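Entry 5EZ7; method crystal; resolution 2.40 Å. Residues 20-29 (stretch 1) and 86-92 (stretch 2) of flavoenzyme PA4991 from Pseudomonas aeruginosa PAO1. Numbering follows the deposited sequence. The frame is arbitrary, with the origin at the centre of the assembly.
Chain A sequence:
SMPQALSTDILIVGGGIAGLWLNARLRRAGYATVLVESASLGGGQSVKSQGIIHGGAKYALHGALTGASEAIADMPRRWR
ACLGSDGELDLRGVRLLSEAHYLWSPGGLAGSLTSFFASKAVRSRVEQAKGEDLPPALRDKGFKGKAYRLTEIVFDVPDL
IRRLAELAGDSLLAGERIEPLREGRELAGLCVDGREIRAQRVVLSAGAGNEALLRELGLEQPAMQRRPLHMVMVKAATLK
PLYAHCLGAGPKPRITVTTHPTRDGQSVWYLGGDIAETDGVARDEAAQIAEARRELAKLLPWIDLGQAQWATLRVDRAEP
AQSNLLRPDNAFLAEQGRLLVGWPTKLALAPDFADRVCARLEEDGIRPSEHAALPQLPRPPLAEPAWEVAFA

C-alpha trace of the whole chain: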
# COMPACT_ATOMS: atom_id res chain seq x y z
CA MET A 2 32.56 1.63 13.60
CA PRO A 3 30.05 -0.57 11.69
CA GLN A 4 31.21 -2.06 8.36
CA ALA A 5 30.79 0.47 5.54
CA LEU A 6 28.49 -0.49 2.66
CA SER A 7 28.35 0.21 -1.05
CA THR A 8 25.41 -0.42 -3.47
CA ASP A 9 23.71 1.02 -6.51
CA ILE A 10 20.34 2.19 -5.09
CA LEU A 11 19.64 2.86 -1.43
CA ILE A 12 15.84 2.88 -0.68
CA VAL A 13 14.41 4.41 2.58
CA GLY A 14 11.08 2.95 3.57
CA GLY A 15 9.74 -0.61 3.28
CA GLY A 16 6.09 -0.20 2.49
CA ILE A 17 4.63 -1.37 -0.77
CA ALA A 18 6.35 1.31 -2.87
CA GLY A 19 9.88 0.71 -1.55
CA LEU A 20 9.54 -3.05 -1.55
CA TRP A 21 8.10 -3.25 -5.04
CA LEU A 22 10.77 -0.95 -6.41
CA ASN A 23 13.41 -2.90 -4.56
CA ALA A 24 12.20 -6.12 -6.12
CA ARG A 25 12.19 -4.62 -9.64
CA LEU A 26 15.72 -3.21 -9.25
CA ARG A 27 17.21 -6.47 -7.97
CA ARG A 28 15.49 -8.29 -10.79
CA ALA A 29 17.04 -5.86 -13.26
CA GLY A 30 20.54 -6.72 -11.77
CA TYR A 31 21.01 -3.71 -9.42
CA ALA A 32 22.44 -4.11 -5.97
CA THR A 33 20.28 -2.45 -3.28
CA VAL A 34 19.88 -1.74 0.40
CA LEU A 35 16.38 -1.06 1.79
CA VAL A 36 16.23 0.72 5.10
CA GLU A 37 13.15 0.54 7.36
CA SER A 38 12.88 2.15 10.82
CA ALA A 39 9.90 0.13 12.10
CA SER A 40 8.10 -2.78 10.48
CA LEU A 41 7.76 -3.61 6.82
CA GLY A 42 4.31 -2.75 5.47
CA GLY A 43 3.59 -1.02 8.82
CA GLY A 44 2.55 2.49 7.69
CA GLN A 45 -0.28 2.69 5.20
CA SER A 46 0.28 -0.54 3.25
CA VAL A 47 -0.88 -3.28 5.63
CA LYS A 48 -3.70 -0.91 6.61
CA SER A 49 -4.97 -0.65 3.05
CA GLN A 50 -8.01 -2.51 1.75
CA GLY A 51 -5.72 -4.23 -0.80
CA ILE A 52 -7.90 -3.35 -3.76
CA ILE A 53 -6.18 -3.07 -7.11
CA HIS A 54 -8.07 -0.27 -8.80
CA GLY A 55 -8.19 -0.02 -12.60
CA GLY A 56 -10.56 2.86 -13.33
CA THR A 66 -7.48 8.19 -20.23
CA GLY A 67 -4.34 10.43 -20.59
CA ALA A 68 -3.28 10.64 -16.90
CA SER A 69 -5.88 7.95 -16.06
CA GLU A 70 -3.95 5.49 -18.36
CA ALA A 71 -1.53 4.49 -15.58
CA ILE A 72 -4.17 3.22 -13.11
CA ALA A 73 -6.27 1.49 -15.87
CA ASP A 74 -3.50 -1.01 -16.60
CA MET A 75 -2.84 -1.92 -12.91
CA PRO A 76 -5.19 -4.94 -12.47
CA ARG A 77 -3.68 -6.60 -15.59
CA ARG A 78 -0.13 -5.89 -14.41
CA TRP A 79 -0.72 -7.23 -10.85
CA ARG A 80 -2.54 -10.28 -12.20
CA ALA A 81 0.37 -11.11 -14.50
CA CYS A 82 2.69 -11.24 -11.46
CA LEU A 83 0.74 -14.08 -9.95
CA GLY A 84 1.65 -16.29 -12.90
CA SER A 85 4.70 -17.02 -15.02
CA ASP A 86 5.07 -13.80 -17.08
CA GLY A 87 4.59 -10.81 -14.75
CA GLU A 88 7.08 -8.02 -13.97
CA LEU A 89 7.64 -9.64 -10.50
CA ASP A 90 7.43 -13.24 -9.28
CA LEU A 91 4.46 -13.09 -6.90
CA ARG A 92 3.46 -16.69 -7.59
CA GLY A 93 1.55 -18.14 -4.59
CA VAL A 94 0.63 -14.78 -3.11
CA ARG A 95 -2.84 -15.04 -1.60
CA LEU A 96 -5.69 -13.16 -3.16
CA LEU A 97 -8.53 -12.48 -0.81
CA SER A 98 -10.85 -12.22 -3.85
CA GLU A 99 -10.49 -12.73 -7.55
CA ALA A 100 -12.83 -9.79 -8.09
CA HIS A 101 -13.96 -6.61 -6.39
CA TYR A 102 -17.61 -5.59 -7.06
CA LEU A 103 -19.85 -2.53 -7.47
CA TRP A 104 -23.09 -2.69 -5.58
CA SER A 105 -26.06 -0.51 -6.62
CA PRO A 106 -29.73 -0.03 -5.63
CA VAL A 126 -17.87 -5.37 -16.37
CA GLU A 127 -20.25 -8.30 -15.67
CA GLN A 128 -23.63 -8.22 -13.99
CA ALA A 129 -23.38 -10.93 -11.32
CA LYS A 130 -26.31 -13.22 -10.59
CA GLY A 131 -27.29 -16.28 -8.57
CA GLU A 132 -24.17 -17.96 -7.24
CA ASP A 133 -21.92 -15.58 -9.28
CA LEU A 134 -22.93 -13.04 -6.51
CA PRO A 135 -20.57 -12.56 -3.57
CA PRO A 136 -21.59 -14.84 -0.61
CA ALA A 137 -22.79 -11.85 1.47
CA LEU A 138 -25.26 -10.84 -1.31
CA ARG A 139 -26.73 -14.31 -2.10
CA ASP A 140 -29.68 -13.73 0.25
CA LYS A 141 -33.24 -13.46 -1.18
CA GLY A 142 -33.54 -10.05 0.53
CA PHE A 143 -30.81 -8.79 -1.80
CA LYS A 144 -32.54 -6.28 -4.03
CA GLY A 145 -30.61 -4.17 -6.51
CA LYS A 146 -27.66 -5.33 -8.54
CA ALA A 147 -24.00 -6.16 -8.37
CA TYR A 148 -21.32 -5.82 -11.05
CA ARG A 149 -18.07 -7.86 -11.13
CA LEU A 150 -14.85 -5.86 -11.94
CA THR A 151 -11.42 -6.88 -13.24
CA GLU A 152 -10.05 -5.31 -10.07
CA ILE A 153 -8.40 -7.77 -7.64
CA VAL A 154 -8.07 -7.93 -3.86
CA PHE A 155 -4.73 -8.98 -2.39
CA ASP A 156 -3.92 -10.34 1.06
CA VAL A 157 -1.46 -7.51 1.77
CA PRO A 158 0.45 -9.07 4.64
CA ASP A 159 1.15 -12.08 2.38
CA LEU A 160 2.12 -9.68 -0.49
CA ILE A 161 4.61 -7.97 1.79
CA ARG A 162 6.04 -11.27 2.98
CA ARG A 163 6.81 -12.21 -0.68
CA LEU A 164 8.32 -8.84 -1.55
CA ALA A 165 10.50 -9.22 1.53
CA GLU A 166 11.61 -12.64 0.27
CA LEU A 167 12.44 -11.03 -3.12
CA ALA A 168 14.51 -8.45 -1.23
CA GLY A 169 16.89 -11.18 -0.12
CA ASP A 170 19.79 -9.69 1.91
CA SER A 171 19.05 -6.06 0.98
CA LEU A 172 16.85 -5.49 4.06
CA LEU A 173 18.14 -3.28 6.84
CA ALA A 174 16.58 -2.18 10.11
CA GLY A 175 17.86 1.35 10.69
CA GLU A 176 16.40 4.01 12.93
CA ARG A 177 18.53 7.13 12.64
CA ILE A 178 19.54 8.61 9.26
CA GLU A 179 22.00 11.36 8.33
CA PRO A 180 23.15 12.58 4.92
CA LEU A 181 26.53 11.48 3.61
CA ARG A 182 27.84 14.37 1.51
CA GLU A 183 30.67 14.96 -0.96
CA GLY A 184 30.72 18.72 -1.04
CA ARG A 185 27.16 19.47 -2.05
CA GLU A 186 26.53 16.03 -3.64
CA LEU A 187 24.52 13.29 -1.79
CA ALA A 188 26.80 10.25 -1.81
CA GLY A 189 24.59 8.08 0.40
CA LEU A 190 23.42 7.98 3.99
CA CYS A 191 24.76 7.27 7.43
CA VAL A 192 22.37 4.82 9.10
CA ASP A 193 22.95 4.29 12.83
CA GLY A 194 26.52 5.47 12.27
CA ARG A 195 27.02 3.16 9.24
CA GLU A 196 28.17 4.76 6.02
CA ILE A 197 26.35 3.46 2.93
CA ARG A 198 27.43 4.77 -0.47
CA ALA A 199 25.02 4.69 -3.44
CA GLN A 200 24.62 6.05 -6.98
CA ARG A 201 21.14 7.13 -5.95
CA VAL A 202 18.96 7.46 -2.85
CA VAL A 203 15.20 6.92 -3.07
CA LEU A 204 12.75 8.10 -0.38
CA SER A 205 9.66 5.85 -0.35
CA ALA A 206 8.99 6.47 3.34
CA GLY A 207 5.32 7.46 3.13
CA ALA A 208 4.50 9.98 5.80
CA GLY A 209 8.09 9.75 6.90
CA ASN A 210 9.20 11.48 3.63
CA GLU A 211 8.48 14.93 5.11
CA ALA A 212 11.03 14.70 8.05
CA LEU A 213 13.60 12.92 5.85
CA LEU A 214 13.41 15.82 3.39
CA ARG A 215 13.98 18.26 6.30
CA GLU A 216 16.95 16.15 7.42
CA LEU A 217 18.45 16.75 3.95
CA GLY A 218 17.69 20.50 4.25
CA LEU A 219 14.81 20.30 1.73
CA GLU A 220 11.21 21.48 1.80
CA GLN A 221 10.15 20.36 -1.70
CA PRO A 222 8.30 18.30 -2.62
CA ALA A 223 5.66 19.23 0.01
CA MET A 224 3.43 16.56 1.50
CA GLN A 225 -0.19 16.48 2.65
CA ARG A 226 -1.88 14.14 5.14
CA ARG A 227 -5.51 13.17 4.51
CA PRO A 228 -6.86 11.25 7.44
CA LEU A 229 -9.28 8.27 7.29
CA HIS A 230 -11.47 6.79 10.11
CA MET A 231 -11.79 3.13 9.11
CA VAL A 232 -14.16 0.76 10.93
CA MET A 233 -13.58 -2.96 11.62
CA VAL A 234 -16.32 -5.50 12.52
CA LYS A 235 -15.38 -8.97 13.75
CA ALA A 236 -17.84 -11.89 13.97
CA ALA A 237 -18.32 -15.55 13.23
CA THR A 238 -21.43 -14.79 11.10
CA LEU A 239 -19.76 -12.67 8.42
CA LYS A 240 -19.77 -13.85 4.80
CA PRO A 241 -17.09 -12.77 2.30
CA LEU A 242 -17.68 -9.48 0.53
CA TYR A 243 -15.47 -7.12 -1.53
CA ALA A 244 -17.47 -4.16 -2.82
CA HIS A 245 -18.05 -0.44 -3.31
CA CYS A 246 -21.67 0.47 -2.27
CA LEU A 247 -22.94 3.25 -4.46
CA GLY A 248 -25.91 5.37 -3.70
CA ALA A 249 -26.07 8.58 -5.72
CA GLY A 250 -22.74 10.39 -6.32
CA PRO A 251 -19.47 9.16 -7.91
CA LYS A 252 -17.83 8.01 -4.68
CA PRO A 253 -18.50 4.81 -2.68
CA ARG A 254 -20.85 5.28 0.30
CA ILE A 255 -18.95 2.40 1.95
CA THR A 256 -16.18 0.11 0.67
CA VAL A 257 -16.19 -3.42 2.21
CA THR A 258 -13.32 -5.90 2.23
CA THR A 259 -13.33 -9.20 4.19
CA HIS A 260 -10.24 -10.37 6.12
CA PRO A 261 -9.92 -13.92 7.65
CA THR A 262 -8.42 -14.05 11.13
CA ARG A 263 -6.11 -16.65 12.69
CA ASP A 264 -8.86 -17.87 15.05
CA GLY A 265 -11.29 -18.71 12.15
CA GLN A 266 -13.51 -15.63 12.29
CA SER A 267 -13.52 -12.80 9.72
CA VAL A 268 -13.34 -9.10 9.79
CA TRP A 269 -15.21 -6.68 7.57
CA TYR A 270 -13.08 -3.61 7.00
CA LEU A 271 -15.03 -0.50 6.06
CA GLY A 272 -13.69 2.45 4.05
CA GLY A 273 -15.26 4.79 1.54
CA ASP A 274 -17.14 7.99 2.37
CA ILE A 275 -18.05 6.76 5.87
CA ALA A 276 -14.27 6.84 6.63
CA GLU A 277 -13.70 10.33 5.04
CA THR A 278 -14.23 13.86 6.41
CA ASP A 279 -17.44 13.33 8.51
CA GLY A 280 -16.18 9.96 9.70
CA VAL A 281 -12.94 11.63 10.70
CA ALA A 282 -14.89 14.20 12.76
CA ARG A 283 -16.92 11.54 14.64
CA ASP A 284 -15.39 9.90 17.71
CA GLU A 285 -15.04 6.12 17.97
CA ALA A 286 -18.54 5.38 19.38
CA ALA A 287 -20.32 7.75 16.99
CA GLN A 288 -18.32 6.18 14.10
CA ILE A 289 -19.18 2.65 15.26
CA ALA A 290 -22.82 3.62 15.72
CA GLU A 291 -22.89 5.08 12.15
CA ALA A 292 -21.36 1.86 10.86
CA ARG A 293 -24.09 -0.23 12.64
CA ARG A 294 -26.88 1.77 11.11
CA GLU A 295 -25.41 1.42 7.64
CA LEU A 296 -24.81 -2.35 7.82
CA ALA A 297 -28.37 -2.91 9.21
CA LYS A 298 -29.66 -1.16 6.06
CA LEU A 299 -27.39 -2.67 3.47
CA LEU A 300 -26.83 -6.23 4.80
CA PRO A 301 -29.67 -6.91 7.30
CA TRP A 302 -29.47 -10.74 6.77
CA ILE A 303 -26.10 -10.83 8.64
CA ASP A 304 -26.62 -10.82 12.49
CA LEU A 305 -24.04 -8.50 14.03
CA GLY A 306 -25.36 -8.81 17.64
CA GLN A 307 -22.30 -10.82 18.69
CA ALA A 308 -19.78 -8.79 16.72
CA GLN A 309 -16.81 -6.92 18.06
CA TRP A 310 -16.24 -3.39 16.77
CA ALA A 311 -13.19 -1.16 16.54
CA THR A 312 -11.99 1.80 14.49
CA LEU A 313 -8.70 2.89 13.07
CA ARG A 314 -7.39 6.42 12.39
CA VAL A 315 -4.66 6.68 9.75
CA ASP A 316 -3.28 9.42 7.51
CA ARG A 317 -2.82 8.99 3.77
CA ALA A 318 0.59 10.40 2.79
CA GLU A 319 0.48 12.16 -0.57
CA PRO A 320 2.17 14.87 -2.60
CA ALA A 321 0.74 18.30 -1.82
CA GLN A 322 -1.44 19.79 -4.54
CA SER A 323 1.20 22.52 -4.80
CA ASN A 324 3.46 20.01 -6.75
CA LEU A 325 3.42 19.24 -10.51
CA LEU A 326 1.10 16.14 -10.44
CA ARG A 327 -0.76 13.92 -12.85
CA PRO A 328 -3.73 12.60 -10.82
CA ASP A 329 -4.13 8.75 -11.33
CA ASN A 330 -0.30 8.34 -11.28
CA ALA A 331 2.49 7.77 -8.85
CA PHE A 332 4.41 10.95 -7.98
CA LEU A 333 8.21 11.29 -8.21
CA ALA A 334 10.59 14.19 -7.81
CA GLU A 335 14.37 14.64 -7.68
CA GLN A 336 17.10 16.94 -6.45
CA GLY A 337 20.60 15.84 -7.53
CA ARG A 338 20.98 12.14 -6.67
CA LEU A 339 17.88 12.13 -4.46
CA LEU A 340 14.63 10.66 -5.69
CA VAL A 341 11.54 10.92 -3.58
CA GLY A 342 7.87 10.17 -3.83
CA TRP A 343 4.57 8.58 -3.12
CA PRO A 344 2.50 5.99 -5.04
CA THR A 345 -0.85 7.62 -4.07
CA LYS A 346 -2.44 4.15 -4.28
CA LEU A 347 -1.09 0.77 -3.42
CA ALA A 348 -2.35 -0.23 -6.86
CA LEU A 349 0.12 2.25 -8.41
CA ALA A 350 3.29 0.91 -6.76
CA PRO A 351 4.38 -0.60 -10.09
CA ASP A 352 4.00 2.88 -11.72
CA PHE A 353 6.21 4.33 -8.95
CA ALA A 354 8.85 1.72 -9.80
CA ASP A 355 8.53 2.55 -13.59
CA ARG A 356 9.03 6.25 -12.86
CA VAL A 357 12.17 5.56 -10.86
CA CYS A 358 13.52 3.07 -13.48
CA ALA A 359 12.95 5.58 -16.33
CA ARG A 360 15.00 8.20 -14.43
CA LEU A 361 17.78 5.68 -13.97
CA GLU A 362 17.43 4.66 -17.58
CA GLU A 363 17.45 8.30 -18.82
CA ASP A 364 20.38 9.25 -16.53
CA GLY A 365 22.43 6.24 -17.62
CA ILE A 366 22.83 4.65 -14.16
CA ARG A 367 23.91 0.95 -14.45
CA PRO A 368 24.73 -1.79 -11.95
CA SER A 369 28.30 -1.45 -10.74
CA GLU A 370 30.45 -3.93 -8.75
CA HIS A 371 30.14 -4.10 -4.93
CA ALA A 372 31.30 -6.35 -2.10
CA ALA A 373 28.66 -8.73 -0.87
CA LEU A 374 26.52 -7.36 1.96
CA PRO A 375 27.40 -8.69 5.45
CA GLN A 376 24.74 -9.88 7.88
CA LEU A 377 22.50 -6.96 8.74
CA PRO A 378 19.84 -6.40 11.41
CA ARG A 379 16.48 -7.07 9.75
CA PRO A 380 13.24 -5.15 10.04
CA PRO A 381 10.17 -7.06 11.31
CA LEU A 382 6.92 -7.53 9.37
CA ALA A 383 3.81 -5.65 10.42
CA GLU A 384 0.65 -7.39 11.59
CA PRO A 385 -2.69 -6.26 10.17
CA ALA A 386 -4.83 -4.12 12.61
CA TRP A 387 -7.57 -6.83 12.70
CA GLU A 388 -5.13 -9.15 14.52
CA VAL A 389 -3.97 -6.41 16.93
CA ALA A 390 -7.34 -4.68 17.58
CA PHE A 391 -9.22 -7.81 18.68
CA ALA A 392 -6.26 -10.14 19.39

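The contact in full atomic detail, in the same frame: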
# COMPACT_ATOMS: atom_id res chain seq x y z
N LEU A 20 9.31 -1.63 -1.42
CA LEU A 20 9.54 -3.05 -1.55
C LEU A 20 9.35 -3.48 -2.99
O LEU A 20 10.05 -4.35 -3.47
CB LEU A 20 8.62 -3.83 -0.62
CG LEU A 20 9.00 -3.99 0.86
CD1 LEU A 20 7.83 -4.62 1.64
CD2 LEU A 20 10.25 -4.85 1.04
N TRP A 21 8.40 -2.88 -3.67
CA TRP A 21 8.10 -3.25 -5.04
C TRP A 21 9.23 -2.78 -5.86
O TRP A 21 9.80 -3.54 -6.59
CB TRP A 21 6.78 -2.64 -5.54
CG TRP A 21 6.40 -3.14 -6.88
CD1 TRP A 21 6.97 -2.80 -8.06
CD2 TRP A 21 5.38 -4.09 -7.19
NE1 TRP A 21 6.37 -3.49 -9.09
CE2 TRP A 21 5.37 -4.27 -8.58
CE3 TRP A 21 4.46 -4.82 -6.41
CZ2 TRP A 21 4.49 -5.14 -9.22
CZ3 TRP A 21 3.58 -5.68 -7.05
CH2 TRP A 21 3.59 -5.83 -8.44
N LEU A 22 9.60 -1.51 -5.71
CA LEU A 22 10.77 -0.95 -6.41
C LEU A 22 12.00 -1.76 -6.13
O LEU A 22 12.78 -2.03 -7.04
CB LEU A 22 11.03 0.48 -5.96
CG LEU A 22 12.35 1.15 -6.43
CD1 LEU A 22 12.35 1.32 -7.96
CD2 LEU A 22 12.55 2.50 -5.72
N ASN A 23 12.22 -2.11 -4.88
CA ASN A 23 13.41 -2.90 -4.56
C ASN A 23 13.42 -4.20 -5.36
O ASN A 23 14.43 -4.61 -5.89
CB ASN A 23 13.46 -3.19 -3.06
CG ASN A 23 14.79 -3.78 -2.60
OD1 ASN A 23 15.85 -3.27 -2.95
ND2 ASN A 23 14.73 -4.82 -1.77
N ALA A 24 12.27 -4.85 -5.44
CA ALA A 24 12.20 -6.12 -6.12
C ALA A 24 12.48 -5.98 -7.64
O ALA A 24 13.19 -6.79 -8.21
CB ALA A 24 10.85 -6.74 -5.86
N ARG A 25 11.90 -4.96 -8.26
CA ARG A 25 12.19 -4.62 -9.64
C ARG A 25 13.69 -4.37 -9.93
O ARG A 25 14.24 -4.89 -10.92
CB ARG A 25 11.36 -3.38 -10.04
CG ARG A 25 9.87 -3.69 -10.26
CD ARG A 25 9.54 -4.20 -11.68
NE ARG A 25 9.82 -3.11 -12.62
CZ ARG A 25 9.04 -2.04 -12.84
NH1 ARG A 25 7.82 -1.89 -12.27
NH2 ARG A 25 9.47 -1.11 -13.67
N LEU A 26 14.33 -3.58 -9.06
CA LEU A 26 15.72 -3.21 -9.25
C LEU A 26 16.66 -4.42 -9.17
O LEU A 26 17.51 -4.62 -10.09
CB LEU A 26 16.13 -2.12 -8.27
CG LEU A 26 15.53 -0.74 -8.56
CD1 LEU A 26 15.88 0.26 -7.49
CD2 LEU A 26 15.93 -0.15 -9.91
N ARG A 27 16.48 -5.22 -8.13
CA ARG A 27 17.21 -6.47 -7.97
C ARG A 27 17.02 -7.40 -9.14
O ARG A 27 17.94 -8.05 -9.59
CB ARG A 27 16.72 -7.19 -6.77
CG ARG A 27 17.15 -6.53 -5.49
CD ARG A 27 16.64 -7.36 -4.31
NE ARG A 27 17.50 -8.50 -4.02
CZ ARG A 27 18.73 -8.36 -3.52
NH1 ARG A 27 19.26 -7.16 -3.27
NH2 ARG A 27 19.42 -9.44 -3.25
N ARG A 28 15.79 -7.47 -9.63
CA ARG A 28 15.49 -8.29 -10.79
C ARG A 28 16.22 -7.78 -12.02
O ARG A 28 16.71 -8.56 -12.81
CB ARG A 28 14.00 -8.30 -11.05
CG ARG A 28 13.58 -9.44 -11.95
CD ARG A 28 12.10 -9.32 -12.24
NE ARG A 28 11.70 -10.21 -13.32
CZ ARG A 28 10.72 -11.12 -13.29
NH1 ARG A 28 10.48 -11.84 -14.38
NH2 ARG A 28 9.99 -11.33 -12.20
N ALA A 29 16.31 -6.46 -12.17
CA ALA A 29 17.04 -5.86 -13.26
C ALA A 29 18.58 -5.91 -13.07
O ALA A 29 19.28 -5.34 -13.89
CB ALA A 29 16.56 -4.42 -13.50
N ASP A 86 4.60 -14.83 -16.12
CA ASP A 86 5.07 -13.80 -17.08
C ASP A 86 4.80 -12.37 -16.58
O ASP A 86 4.61 -11.47 -17.38
CB ASP A 86 4.37 -14.05 -18.44
CG ASP A 86 5.12 -13.41 -19.67
OD1 ASP A 86 6.34 -13.12 -19.61
OD2 ASP A 86 4.45 -13.23 -20.73
N GLY A 87 4.76 -12.16 -15.27
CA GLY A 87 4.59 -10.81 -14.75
C GLY A 87 5.91 -10.10 -14.55
O GLY A 87 6.96 -10.72 -14.62
N GLU A 88 5.86 -8.81 -14.27
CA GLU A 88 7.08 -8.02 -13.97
C GLU A 88 7.78 -8.36 -12.62
O GLU A 88 8.93 -8.00 -12.42
CB GLU A 88 6.80 -6.52 -14.03
CG GLU A 88 5.99 -6.04 -12.84
CD GLU A 88 5.34 -4.69 -13.08
OE1 GLU A 88 5.74 -3.70 -12.40
OE2 GLU A 88 4.45 -4.62 -13.98
N LEU A 89 7.05 -9.02 -11.70
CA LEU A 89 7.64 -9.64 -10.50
C LEU A 89 7.11 -11.07 -10.31
O LEU A 89 6.00 -11.39 -10.76
CB LEU A 89 7.34 -8.82 -9.25
CG LEU A 89 8.01 -7.45 -9.09
CD1 LEU A 89 7.53 -6.83 -7.78
CD2 LEU A 89 9.55 -7.51 -9.12
N ASP A 90 7.90 -11.92 -9.67
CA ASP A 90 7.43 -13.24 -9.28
C ASP A 90 6.65 -13.19 -7.96
O ASP A 90 7.22 -13.36 -6.89
CB ASP A 90 8.59 -14.21 -9.14
CG ASP A 90 8.13 -15.63 -9.06
OD1 ASP A 90 6.91 -15.90 -8.98
OD2 ASP A 90 8.98 -16.52 -9.11
N LEU A 91 5.35 -12.99 -8.05
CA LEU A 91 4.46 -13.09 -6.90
C LEU A 91 3.66 -14.38 -6.99
O LEU A 91 2.52 -14.41 -6.55
CB LEU A 91 3.51 -11.89 -6.85
CG LEU A 91 4.11 -10.48 -6.87
CD1 LEU A 91 3.04 -9.43 -6.65
CD2 LEU A 91 5.25 -10.28 -5.88
N ARG A 92 4.22 -15.45 -7.54
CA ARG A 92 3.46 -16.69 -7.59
C ARG A 92 3.20 -17.22 -6.17
O ARG A 92 4.09 -17.21 -5.33
CB ARG A 92 4.16 -17.74 -8.43
CG ARG A 92 3.91 -17.54 -9.92
CD ARG A 92 4.79 -18.43 -10.75
NE ARG A 92 6.19 -18.30 -10.35
CZ ARG A 92 7.22 -18.84 -11.00
NH1 ARG A 92 8.44 -18.64 -10.52
NH2 ARG A 92 7.06 -19.54 -12.12
O HOH W 1 10.62 -11.11 -9.22

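The rule of this contact is one leucine set into the side of a helix. Leu 89, on a segment without regular secondary structure, carries the largest share of the buried surface, and its two methyls occupy different parts of the same hollow. CD1 lies over one face of the Trp 21 indole, 3.6 Å from the centroid of the five-membered ring and only 18° off its normal, a CH-pi contact whose closest pair is Leu 89 CD1 to Trp 21 CE2 at 3.4 Å. Leu 89 CD2 lies 3.6 Å from Ala 24 CB and 3.6 Å from Arg 25 N; Leu 89 CD1 is also near Ala 24 CB, at 3.8 Å, so both methyls rest on the alanine while CD1 also covers the indole. Trp 21 forms one wall, and the methyl of Ala 24 makes a low floor, beside which Leu 89 CD2 reaches the backbone at Arg 25 N. Further along the indole, Leu 91 CD1 rests 3.8 Å from Trp 21 CZ3, a second and smaller bump.

Polar groups border this apolar seat. Glu 88 brings OE1 to the edge of the indole, where Trp 21 NE1 donates a weak hydrogen bond at 3.4 Å; the shorter contact is the salt bridge from Arg 25 NH1 to the same Glu 88 OE1, 2.8 Å. One carboxylate oxygen therefore serves two successive turns of the helix.

Arg 28, a turn beyond Ala 24, reaches out with chi1 to chi3 all t and lies along the backbone of the loop. Its guanidinium has Glu 88 O over one face, with Arg 28 CD 3.4 Å from that oxygen, and Asp 90 N at its edge. Arg 28 NH2 and Asp 90 N, 3.3 Å apart, are both donors and cannot bond each other; a water reconciles them, accepting from Arg 28 NH2 at 3.1 Å and from Asp 90 N at 2.9 Å.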